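Local coordinates for protein subtilase cytotoxin subunit A (Escherichia coli, PDB 4BWG) that cleaves the host endoplasmic reticulum chaperone BiP, acting as the subtilisin-like serine protease subunit of an AB5 toxin and driving host cells into ER stress and death, at residues D248-G253 against G318-A323; T286-R291 against M329-N334; G54-G59 against S76-K81; F71-S76 against I118-Q123. All coordinates share one frame; numbering follows the deposited sequence.

Followed from the N terminus, the chain first reaches G54-G59, just after catalytic D52. Contact 3 closes the short loop through strand 65-70 by bringing P77-P79 back against it. Before that loop is complete, F71-S76 has opened contact 4, which closes at I118-Q123 after helix 84-98 and strand 111-116. Contacts 3 and 4 therefore cross, share S76, and pack together through V80 and P119, joining the loops that follow strands 47-52, 65-70 and 111-116, toward one edge of the parallel sheet. Contacts 1 and 2 come later and also cross: 248-253 binds 318-323 at the other end strand, while 286-291, after helix 271-286, meets helix 323-333; the centres of contacts 1 and 2 are about 20 Å apart.

Contact 1: D248-G253 against G318-A323; sequences DIAAPG and GRVLNA
I249, A250 and A251 lie on the outermost strand of the subtilase parallel sheet, and R319-L321 runs beside them in the same direction, forming a single parallel bridge centred on A250 and V320. A250 supplies both backbone-to-backbone bonds: its N donates to R319 O at 3.0 Å, and its O receives L321 N at 2.9 Å. On its other side, strand 249-252 is hydrogen-bonded to strand 215-221.

Side chains close the two ends of this short pairing. R319 runs its extended chain past the carbonyl of D248, with CD 3.4 Å from D248 O, and the terminal turn of the guanidinium carries NH1 to the same oxygen at 2.6 Å. This bond uses a lone pair of the carbonyl, which lies at the guanidinium edge, in its plane. The D248 carboxylate itself is engaged by R217 in a salt bridge.

I249 holds CG1 opposite its backbone N (chi1 -160°), and its extended chain places CD1 3.8 Å from L321 CA, crossing R319 at about a right angle. V320 points the other way, onto Y308 and L311. L321 points toward the strand and between helices 26-30 and 271-286, where it meets I30, I277 and V281. Its CD2 branch, carried forward by a chi1 of 176°, rests 3.8 Å from A251 CB and lies 4.3 Å from P252 CD.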
loop_
_atom_site.group_PDB
_atom_site.type_symbol
_atom_site.label_atom_id
_atom_site.label_comp_id
_atom_site.label_asym_id
_atom_site.label_seq_id
_atom_site.Cartn_x
_atom_site.Cartn_y
_atom_site.Cartn_z
ATOM N N ASP A 248 19.107 13.647 11.718
ATOM C CA ASP A 248 17.641 13.503 11.666
ATOM C C ASP A 248 17.131 12.386 12.584
ATOM O O ASP A 248 16.115 12.561 13.239
ATOM C CB ASP A 248 17.156 13.223 10.218
ATOM C CG ASP A 248 17.396 14.324 9.189
ATOM O OD1 ASP A 248 16.729 15.379 9.278
ATOM O OD2 ASP A 248 18.134 14.073 8.217
ATOM N N ILE A 249 17.818 11.240 12.610
ATOM C CA ILE A 249 17.413 10.071 13.387
ATOM C C ILE A 249 18.653 9.297 13.880
ATOM O O ILE A 249 19.728 9.377 13.271
ATOM C CB ILE A 249 16.470 9.185 12.505
ATOM C CG1 ILE A 249 15.605 8.199 13.352
ATOM C CG2 ILE A 249 17.200 8.506 11.317
ATOM C CD1 ILE A 249 14.448 7.496 12.662
ATOM N N ALA A 250 18.490 8.549 14.974
ATOM C CA ALA A 250 19.518 7.672 15.518
ATOM C C ALA A 250 19.006 6.239 15.455
ATOM O O ALA A 250 17.816 5.993 15.701
ATOM C CB ALA A 250 19.886 8.062 16.935
ATOM N N ALA A 251 19.872 5.304 15.028
ATOM C CA ALA A 251 19.484 3.904 14.872
ATOM C C ALA A 251 20.590 2.995 15.400
ATOM O O ALA A 251 21.715 3.487 15.534
ATOM C CB ALA A 251 19.194 3.616 13.415
ATOM N N PRO A 252 20.315 1.691 15.703
ATOM C CA PRO A 252 21.368 0.797 16.240
ATOM C C PRO A 252 22.681 0.796 15.451
ATOM O O PRO A 252 22.670 0.626 14.230
ATOM C CB PRO A 252 20.715 -0.580 16.143
ATOM C CG PRO A 252 19.275 -0.312 16.336
ATOM C CD PRO A 252 19.020 0.983 15.620
ATOM N N GLY A 253 23.797 0.974 16.148
ATOM C CA GLY A 253 25.103 0.977 15.502
ATOM C C GLY A 253 26.224 0.517 16.408
ATOM O O GLY A 253 27.275 1.166 16.478
ATOM N N GLY A 318 15.650 14.439 19.175
ATOM C CA GLY A 318 16.060 13.239 19.907
ATOM C C GLY A 318 15.401 11.958 19.449
ATOM O O GLY A 318 15.004 11.120 20.268
ATOM N N ARG A 319 15.323 11.801 18.121
ATOM C CA ARG A 319 14.667 10.710 17.426
ATOM C C ARG A 319 15.455 9.410 17.429
ATOM O O ARG A 319 16.651 9.402 17.147
ATOM C CB ARG A 319 14.401 11.110 15.974
ATOM C CG ARG A 319 13.403 12.231 15.796
ATOM C CD ARG A 319 12.923 12.257 14.370
ATOM N NE ARG A 319 12.335 13.543 14.023
ATOM C CZ ARG A 319 13.001 14.562 13.493
ATOM N NH1 ARG A 319 14.309 14.460 13.250
ATOM N NH2 ARG A 319 12.370 15.694 13.204
ATOM N N VAL A 320 14.752 8.296 17.708
ATOM C CA VAL A 320 15.288 6.934 17.714
ATOM C C VAL A 320 14.357 6.058 16.869
ATOM O O VAL A 320 13.129 6.070 17.041
ATOM C CB VAL A 320 15.508 6.369 19.141
ATOM C CG1 VAL A 320 15.835 4.881 19.117
ATOM C CG2 VAL A 320 16.614 7.124 19.857
ATOM N N LEU A 321 14.961 5.325 15.923
ATOM C CA LEU A 321 14.267 4.448 15.000
ATOM C C LEU A 321 13.294 3.479 15.699
ATOM O O LEU A 321 13.708 2.648 16.505
ATOM C CB LEU A 321 15.304 3.660 14.187
ATOM C CG LEU A 321 14.803 2.600 13.212
ATOM C CD1 LEU A 321 14.076 3.214 12.065
ATOM C CD2 LEU A 321 15.922 1.784 12.722
ATOM N N ASN A 322 11.998 3.607 15.381
ATOM C CA ASN A 322 10.958 2.675 15.801
ATOM C C ASN A 322 10.484 2.019 14.537
ATOM O O ASN A 322 9.764 2.670 13.791
ATOM C CB ASN A 322 9.817 3.365 16.545
ATOM C CG ASN A 322 9.011 2.432 17.435
ATOM O OD1 ASN A 322 8.784 1.249 17.125
ATOM N ND2 ASN A 322 8.541 2.953 18.566
ATOM N N ALA A 323 11.000 0.808 14.208
ATOM C CA ALA A 323 10.618 0.098 12.986
ATOM C C ALA A 323 9.171 -0.390 13.080
ATOM O O ALA A 323 8.432 -0.289 12.108
ATOM C CB ALA A 323 11.550 -1.062 12.727
#

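Contact 2: T286-R291 against M329-N334; sequences TSCNPR and MFCKKN
C288 and C331 are joined by a disulfide that ties the turn after helix 271-286 to helix 323-333 of the A2 domain, the C-terminal element that enters the SubB pore. The first segment starts at T286, in helix 271-286, where a type I turn begins that runs to N289 and is closed by N289 N donating to T286 O. The S287 side chain touches T40.

C288 then points across, and its SG reaches C331 SG at 2.0 Å with a right-handed torsion of 96° about the S-S bond. Its CB also packs on F330, 4.1 Å from CD2.

At N289, the side chain serves both directions. OD1 accepts R291 N in an Asx turn, while ND2 donates to N334 OD1 at 2.9 Å, almost straight but from above the acceptor's carbonyl plane; the two amides are 74° apart. Backbone N289 O lies at the F330 ring edge, 3.9 Å from CZ. R291, beyond P290, binds the backbone of another chain through NE. N334 ND2 is held by F330 O at 2.7 Å and sits 3.5 Å above one face of the F330 ring, toward its rim.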
loop_
_atom_site.group_PDB
_atom_site.type_symbol
_atom_site.label_atom_id
_atom_site.label_comp_id
_atom_site.label_asym_id
_atom_site.label_seq_id
_atom_site.Cartn_x
_atom_site.Cartn_y
_atom_site.Cartn_z
ATOM N N THR A 286 8.368 0.949 1.912
ATOM C CA THR A 286 8.224 1.099 0.464
ATOM C C THR A 286 7.334 -0.036 -0.140
ATOM O O THR A 286 6.479 0.249 -0.978
ATOM C CB THR A 286 9.630 1.163 -0.151
ATOM O OG1 THR A 286 10.140 2.463 0.137
ATOM C CG2 THR A 286 9.639 0.993 -1.640
ATOM N N SER A 287 7.493 -1.284 0.314
ATOM C CA SER A 287 6.754 -2.415 -0.232
ATOM C C SER A 287 5.224 -2.225 -0.135
ATOM O O SER A 287 4.500 -2.663 -1.027
ATOM C CB SER A 287 7.187 -3.716 0.432
ATOM O OG SER A 287 6.735 -3.820 1.769
ATOM N N CYS A 288 4.762 -1.494 0.878
ATOM C CA CYS A 288 3.349 -1.241 1.099
ATOM C C CYS A 288 2.729 -0.244 0.084
ATOM O O CYS A 288 1.528 -0.275 -0.142
ATOM C CB CYS A 288 3.122 -0.814 2.551
ATOM S SG CYS A 288 3.007 -2.234 3.674
ATOM N N ASN A 289 3.531 0.631 -0.508
ATOM C CA ASN A 289 3.130 1.612 -1.539
ATOM C C ASN A 289 4.361 2.358 -2.025
ATOM O O ASN A 289 4.692 3.406 -1.483
ATOM C CB ASN A 289 2.046 2.607 -1.077
ATOM C CG ASN A 289 1.335 3.296 -2.213
ATOM O OD1 ASN A 289 1.778 3.271 -3.359
ATOM N ND2 ASN A 289 0.166 3.865 -1.945
ATOM N N PRO A 290 5.051 1.838 -3.067
ATOM C CA PRO A 290 6.224 2.548 -3.604
ATOM C C PRO A 290 5.845 3.801 -4.414
ATOM O O PRO A 290 6.716 4.515 -4.860
ATOM C CB PRO A 290 6.872 1.486 -4.488
ATOM C CG PRO A 290 5.737 0.669 -4.962
ATOM C CD PRO A 290 4.771 0.606 -3.845
ATOM N N ARG A 291 4.549 4.084 -4.578
ATOM C CA ARG A 291 4.079 5.267 -5.309
ATOM C C ARG A 291 4.019 6.471 -4.395
ATOM O O ARG A 291 3.907 7.599 -4.877
ATOM C CB ARG A 291 2.718 5.029 -5.956
ATOM C CG ARG A 291 2.761 4.014 -7.062
ATOM C CD ARG A 291 3.410 4.564 -8.316
ATOM N NE ARG A 291 3.284 3.539 -9.334
ATOM C CZ ARG A 291 3.921 3.507 -10.488
ATOM N NH1 ARG A 291 4.719 4.511 -10.845
ATOM N NH2 ARG A 291 3.745 2.489 -11.312
ATOM N N MET A 329 2.554 2.057 10.917
ATOM C CA MET A 329 1.891 3.317 10.562
ATOM C C MET A 329 1.714 3.415 9.039
ATOM O O MET A 329 0.589 3.600 8.551
ATOM C CB MET A 329 2.661 4.549 11.081
ATOM C CG MET A 329 2.136 5.094 12.412
ATOM S SD MET A 329 3.086 6.471 13.193
ATOM C CE MET A 329 2.808 7.830 11.963
ATOM N N PHE A 330 2.807 3.190 8.296
ATOM C CA PHE A 330 2.834 3.306 6.839
ATOM C C PHE A 330 1.990 2.257 6.131
ATOM O O PHE A 330 1.305 2.599 5.173
ATOM C CB PHE A 330 4.278 3.281 6.324
ATOM C CG PHE A 330 4.359 3.741 4.899
ATOM C CD1 PHE A 330 4.288 5.095 4.586
ATOM C CD2 PHE A 330 4.493 2.819 3.858
ATOM C CE1 PHE A 330 4.336 5.516 3.262
ATOM C CE2 PHE A 330 4.528 3.241 2.531
ATOM C CZ PHE A 330 4.451 4.585 2.243
ATOM N N CYS A 331 2.006 1.009 6.597
ATOM C CA CYS A 331 1.252 -0.060 5.953
ATOM C C CYS A 331 -0.246 0.018 6.224
ATOM O O CYS A 331 -1.030 -0.416 5.368
ATOM C CB CYS A 331 1.824 -1.414 6.326
ATOM S SG CYS A 331 3.451 -1.716 5.594
ATOM N N LYS A 332 -0.641 0.612 7.374
ATOM C CA LYS A 332 -2.047 0.825 7.778
ATOM C C LYS A 332 -2.663 1.951 6.953
ATOM O O LYS A 332 -3.767 1.778 6.434
ATOM C CB LYS A 332 -2.162 1.142 9.268
ATOM C CG LYS A 332 -2.032 -0.061 10.179
ATOM C CD LYS A 332 -2.377 0.323 11.622
ATOM C CE LYS A 332 -1.647 -0.523 12.632
ATOM N NZ LYS A 332 -1.689 0.092 13.983
ATOM N N LYS A 333 -1.946 3.088 6.807
ATOM C CA LYS A 333 -2.353 4.249 6.013
ATOM C C LYS A 333 -2.671 3.804 4.561
ATOM O O LYS A 333 -3.580 4.330 3.955
ATOM C CB LYS A 333 -1.240 5.342 6.051
ATOM C CG LYS A 333 -1.482 6.570 5.157
ATOM C CD LYS A 333 -0.428 7.679 5.301
ATOM C CE LYS A 333 -0.560 8.797 4.274
ATOM N NZ LYS A 333 -1.575 9.834 4.643
ATOM N N ASN A 334 -1.945 2.828 4.029
ATOM C CA ASN A 334 -2.139 2.347 2.658
ATOM C C ASN A 334 -3.049 1.121 2.554
ATOM O O ASN A 334 -3.358 0.710 1.430
ATOM C CB ASN A 334 -0.795 2.028 2.008
ATOM C CG ASN A 334 0.017 3.246 1.770
ATOM O OD1 ASN A 334 -0.283 4.047 0.895
ATOM N ND2 ASN A 334 1.040 3.431 2.568
#

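Contact 3: G54-G59 against S76-K81; sequences GVAFIG and SPFPVK
G54 presents bare backbone to P77 and P79 where the two backbones come closest: its CA lies 3.7 Å from P77 O and its C 3.8 Å from P79 CD, at a positive phi of 101°. It is the glycine of the subtilase Asp-Ser-Gly motif that begins with D52 of the charge relay system, so this packing sets the loop leaving the catalytic aspartate against the loop leading into helix 84-98.

The segments are joined by apolar packing and by a water rather than by direct polar bonds. That water donates to P77 O at 2.8 Å and also lies against V55 O, although its separation from the latter is too short to be trusted.

F78 is exposed and was modelled in two conformers. In the one described, CG stands opposite the backbone N (chi1 -165°), which swings the ring back toward the first loop although its CB starts away from it. CE1 then meets A56 CB at 3.7 Å, obliquely, while P79 CD sits 3.4 Å above one ring face, offset toward the rim. Y87 of helix 84-98 touches both F78 and P79, and T91 of the same helix binds A56 N through OG1. Farther along, F57 centres an inverse gamma turn, and its ring receives V55 CG1 over the centre of one face, 3.6 Å above the plane.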
loop_
_atom_site.group_PDB
_atom_site.type_symbol
_atom_site.label_atom_id
_atom_site.label_comp_id
_atom_site.label_asym_id
_atom_site.label_seq_id
_atom_site.Cartn_x
_atom_site.Cartn_y
_atom_site.Cartn_z
ATOM N N GLY A 54 31.193 -1.938 -3.362
ATOM C CA GLY A 54 30.870 -3.098 -4.170
ATOM C C GLY A 54 30.349 -4.191 -3.288
ATOM O O GLY A 54 30.783 -4.328 -2.153
ATOM N N VAL A 55 29.408 -4.965 -3.796
ATOM C CA VAL A 55 28.780 -6.043 -3.060
ATOM C C VAL A 55 29.170 -7.370 -3.699
ATOM O O VAL A 55 29.164 -7.493 -4.931
ATOM C CB VAL A 55 27.232 -5.855 -3.002
ATOM C CG1 VAL A 55 26.544 -7.035 -2.302
ATOM C CG2 VAL A 55 26.861 -4.528 -2.332
ATOM N N ALA A 56 29.546 -8.340 -2.829
ATOM C CA ALA A 56 29.808 -9.740 -3.142
ATOM C C ALA A 56 28.484 -10.481 -2.869
ATOM O O ALA A 56 28.023 -10.516 -1.723
ATOM C CB ALA A 56 30.948 -10.272 -2.282
ATOM N N PHE A 57 27.790 -10.904 -3.930
ATOM C CA PHE A 57 26.487 -11.555 -3.785
ATOM C C PHE A 57 26.731 -13.023 -3.509
ATOM O O PHE A 57 26.623 -13.890 -4.384
ATOM C CB PHE A 57 25.598 -11.305 -5.001
ATOM C CG PHE A 57 25.190 -9.861 -5.100
ATOM C CD1 PHE A 57 24.106 -9.373 -4.365
ATOM C CD2 PHE A 57 25.893 -8.971 -5.913
ATOM C CE1 PHE A 57 23.734 -8.022 -4.444
ATOM C CE2 PHE A 57 25.512 -7.612 -5.995
ATOM C CZ PHE A 57 24.428 -7.156 -5.286
ATOM N N ILE A 58 27.063 -13.277 -2.239
ATOM C CA ILE A 58 27.445 -14.572 -1.693
ATOM C C ILE A 58 26.617 -14.885 -0.484
ATOM O O ILE A 58 26.062 -13.959 0.090
ATOM C CB ILE A 58 28.959 -14.384 -1.375
ATOM C CG1 ILE A 58 29.838 -15.111 -2.376
ATOM C CG2 ILE A 58 29.413 -14.425 0.115
ATOM C CD1 ILE A 58 30.132 -14.299 -3.705
ATOM N N GLY A 59 26.576 -16.165 -0.082
ATOM C CA GLY A 59 25.867 -16.647 1.104
ATOM C C GLY A 59 24.429 -16.186 1.121
ATOM O O GLY A 59 23.722 -16.407 0.143
ATOM N N SER A 76 35.482 -2.643 -12.391
ATOM C CA SER A 76 34.890 -3.790 -11.722
ATOM C C SER A 76 33.782 -3.399 -10.792
ATOM O O SER A 76 33.970 -2.523 -9.937
ATOM C CB SER A 76 35.956 -4.529 -10.916
ATOM O OG SER A 76 35.495 -5.793 -10.467
ATOM N N PRO A 77 32.626 -4.097 -10.877
ATOM C CA PRO A 77 31.539 -3.834 -9.920
ATOM C C PRO A 77 31.724 -4.544 -8.566
ATOM O O PRO A 77 30.971 -4.297 -7.620
ATOM C CB PRO A 77 30.308 -4.394 -10.636
ATOM C CG PRO A 77 30.785 -5.020 -11.929
ATOM C CD PRO A 77 32.252 -5.167 -11.828
ATOM N N PHE A 78 32.716 -5.466 -8.496
ATOM C CA PHE A 78 33.079 -6.305 -7.341
ATOM C C PHE A 78 34.099 -5.575 -6.437
ATOM O O PHE A 78 34.940 -4.844 -6.965
ATOM C CB PHE A 78 33.637 -7.666 -7.829
ATOM C CG PHE A 78 33.712 -8.759 -6.776
ATOM C CD1 PHE A 78 32.610 -9.569 -6.505
ATOM C CD2 PHE A 78 34.894 -9.002 -6.083
ATOM C CE1 PHE A 78 32.685 -10.578 -5.537
ATOM C CE2 PHE A 78 34.946 -9.972 -5.079
ATOM C CZ PHE A 78 33.843 -10.751 -4.813
ATOM N N PRO A 79 34.054 -5.737 -5.085
ATOM C CA PRO A 79 35.034 -5.042 -4.215
ATOM C C PRO A 79 36.480 -5.505 -4.438
ATOM O O PRO A 79 36.718 -6.583 -4.982
ATOM C CB PRO A 79 34.558 -5.416 -2.814
ATOM C CG PRO A 79 33.892 -6.747 -2.985
ATOM C CD PRO A 79 33.127 -6.565 -4.268
ATOM N N VAL A 80 37.442 -4.664 -4.056
ATOM C CA VAL A 80 38.870 -4.962 -4.202
ATOM C C VAL A 80 39.529 -5.051 -2.803
ATOM O O VAL A 80 39.049 -4.431 -1.835
ATOM C CB VAL A 80 39.591 -3.955 -5.132
ATOM C CG1 VAL A 80 39.073 -4.070 -6.574
ATOM C CG2 VAL A 80 39.444 -2.526 -4.613
ATOM N N LYS A 81 40.651 -5.823 -2.715
ATOM C CA LYS A 81 41.369 -6.040 -1.458
ATOM C C LYS A 81 42.414 -4.930 -1.153
ATOM O O LYS A 81 43.398 -5.222 -0.487
ATOM C CB LYS A 81 42.012 -7.438 -1.421
ATOM C CG LYS A 81 41.008 -8.595 -1.450
ATOM C CD LYS A 81 41.452 -9.792 -0.589
ATOM C CE LYS A 81 40.659 -11.037 -0.876
ATOM N NZ LYS A 81 41.161 -11.813 -2.055
HETATM O O HOH W 1 29.150 -6.362 -7.052
#

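Contact 4: F71-S76 against I118-Q123; sequences FTQDGS and IPDGVQ
T72 pairs with G121 in a single antiparallel bridge, at a non-hydrogen-bonded position flanked by two backbone bonds: V122 N donates to F71 O at 2.9 Å, and Q73 N to D120 O at 2.8 Å.

The T72 side chain begins against the second loop, with CB 3.3 Å from D120 O. From there CG2 extends over the backbone around the cis-proline, 3.4 Å from P119 O and 3.8 Å from I118 N. The other branch, OG1, turns back into its own segment: at a chi1 of 60° it sits between the backbone N and the carbonyl carbon, where it donates to D74 OD1 and is also bonded to S70 OG. The methyl thus packs on the second loop, while the hydroxyl bond to D74 adds to the type I turn T72-G75, which G75 N closes by donating to T72 O.

D74 is in turn held through OD2 by a salt bridge to R116. Its OD1 lies 4.1 Å from D120 OD2, a proximity of like charges that R116 may ease. D120 extends its carboxylate toward the turn, bringing OD2 beside Q73 CB. On the other flank, V122 CG2 leans on the backbone carbonyl of F71, 3.4 Å from its O.

The contact joins the loops that leave neighbouring parallel strands 65-70 and 111-116. F71 packs on R128, A129 and S132 of helix 125-133, while I118 reaches W126 of that helix and, with P119, L86 of helix 84-98; the I118 side chain lies about 5 Å from that of catalytic D52.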
loop_
_atom_site.group_PDB
_atom_site.type_symbol
_atom_site.label_atom_id
_atom_site.label_comp_id
_atom_site.label_asym_id
_atom_site.label_seq_id
_atom_site.Cartn_x
_atom_site.Cartn_y
_atom_site.Cartn_z
ATOM N N PHE A 71 31.725 2.753 -10.759
ATOM C CA PHE A 71 32.076 4.163 -10.939
ATOM C C PHE A 71 33.512 4.308 -10.420
ATOM O O PHE A 71 33.881 5.232 -9.692
ATOM C CB PHE A 71 31.043 5.102 -10.286
ATOM C CG PHE A 71 29.659 4.895 -10.878
ATOM C CD1 PHE A 71 29.298 5.503 -12.081
ATOM C CD2 PHE A 71 28.732 4.061 -10.254
ATOM C CE1 PHE A 71 28.036 5.284 -12.646
ATOM C CE2 PHE A 71 27.478 3.848 -10.817
ATOM C CZ PHE A 71 27.128 4.471 -11.998
ATOM N N THR A 72 34.319 3.328 -10.794
ATOM C CA THR A 72 35.723 3.233 -10.395
ATOM C C THR A 72 36.565 3.014 -11.621
ATOM O O THR A 72 36.107 2.395 -12.592
ATOM C CB THR A 72 35.932 2.123 -9.348
ATOM O OG1 THR A 72 35.527 0.869 -9.891
ATOM C CG2 THR A 72 35.211 2.407 -8.047
ATOM N N GLN A 73 37.793 3.524 -11.572
ATOM C CA GLN A 73 38.766 3.502 -12.657
ATOM C C GLN A 73 39.129 2.086 -13.158
ATOM O O GLN A 73 39.472 1.948 -14.326
ATOM C CB GLN A 73 40.025 4.262 -12.235
ATOM C CG GLN A 73 39.842 5.773 -12.122
ATOM C CD GLN A 73 41.126 6.387 -11.632
ATOM O OE1 GLN A 73 42.034 6.705 -12.416
ATOM N NE2 GLN A 73 41.274 6.480 -10.317
ATOM N N ASP A 74 39.028 1.054 -12.305
ATOM C CA ASP A 74 39.328 -0.345 -12.637
ATOM C C ASP A 74 38.203 -1.012 -13.451
ATOM O O ASP A 74 38.462 -2.001 -14.155
ATOM C CB ASP A 74 39.613 -1.139 -11.354
ATOM C CG ASP A 74 38.443 -1.319 -10.407
ATOM O OD1 ASP A 74 37.731 -0.331 -10.146
ATOM O OD2 ASP A 74 38.294 -2.427 -9.860
ATOM N N GLY A 75 36.995 -0.454 -13.338
ATOM C CA GLY A 75 35.793 -0.876 -14.047
ATOM C C GLY A 75 35.004 -2.035 -13.479
ATOM O O GLY A 75 33.951 -2.362 -14.020
ATOM N N SER A 76 35.482 -2.643 -12.391
ATOM C CA SER A 76 34.890 -3.790 -11.722
ATOM C C SER A 76 33.782 -3.399 -10.792
ATOM O O SER A 76 33.970 -2.523 -9.937
ATOM C CB SER A 76 35.956 -4.529 -10.916
ATOM O OG SER A 76 35.495 -5.793 -10.467
ATOM N N ILE A 118 33.944 3.412 -4.641
ATOM C CA ILE A 118 35.233 3.429 -3.949
ATOM C C ILE A 118 35.831 2.027 -3.818
ATOM O O ILE A 118 35.067 1.068 -3.763
ATOM C CB ILE A 118 35.056 4.038 -2.485
ATOM C CG1 ILE A 118 33.894 3.367 -1.695
ATOM C CG2 ILE A 118 34.951 5.559 -2.471
ATOM C CD1 ILE A 118 33.898 3.561 -0.218
ATOM N N PRO A 119 37.158 1.877 -3.569
ATOM C CA PRO A 119 38.217 2.880 -3.739
ATOM C C PRO A 119 38.541 2.988 -5.230
ATOM O O PRO A 119 37.956 2.253 -6.039
ATOM C CB PRO A 119 39.386 2.276 -2.949
ATOM C CG PRO A 119 39.194 0.777 -3.036
ATOM C CD PRO A 119 37.728 0.530 -3.349
ATOM N N ASP A 120 39.496 3.861 -5.604
ATOM C CA ASP A 120 39.917 4.036 -7.002
ATOM C C ASP A 120 38.690 4.505 -7.807
ATOM O O ASP A 120 38.521 4.129 -8.962
ATOM C CB ASP A 120 40.556 2.713 -7.532
ATOM C CG ASP A 120 41.343 2.700 -8.817
ATOM O OD1 ASP A 120 42.598 2.824 -8.755
ATOM O OD2 ASP A 120 40.747 2.377 -9.858
ATOM N N GLY A 121 37.875 5.361 -7.183
ATOM C CA GLY A 121 36.700 5.934 -7.817
ATOM C C GLY A 121 37.052 6.881 -8.945
ATOM O O GLY A 121 38.140 7.478 -8.966
ATOM N N VAL A 122 36.138 7.035 -9.901
ATOM C CA VAL A 122 36.320 7.999 -10.984
ATOM C C VAL A 122 36.129 9.415 -10.375
ATOM O O VAL A 122 35.783 9.534 -9.192
ATOM C CB VAL A 122 35.339 7.722 -12.162
ATOM C CG1 VAL A 122 35.583 6.357 -12.805
ATOM C CG2 VAL A 122 33.884 7.892 -11.749
ATOM N N GLN A 123 36.323 10.487 -11.164
ATOM C CA GLN A 123 36.097 11.830 -10.646
ATOM C C GLN A 123 34.631 11.963 -10.235
ATOM O O GLN A 123 33.733 11.637 -11.024
ATOM C CB GLN A 123 36.483 12.895 -11.673
ATOM C CG GLN A 123 36.917 14.195 -11.020
ATOM C CD GLN A 123 36.775 15.401 -11.905
ATOM O OE1 GLN A 123 36.852 15.321 -13.137
ATOM N NE2 GLN A 123 36.606 16.557 -11.276
#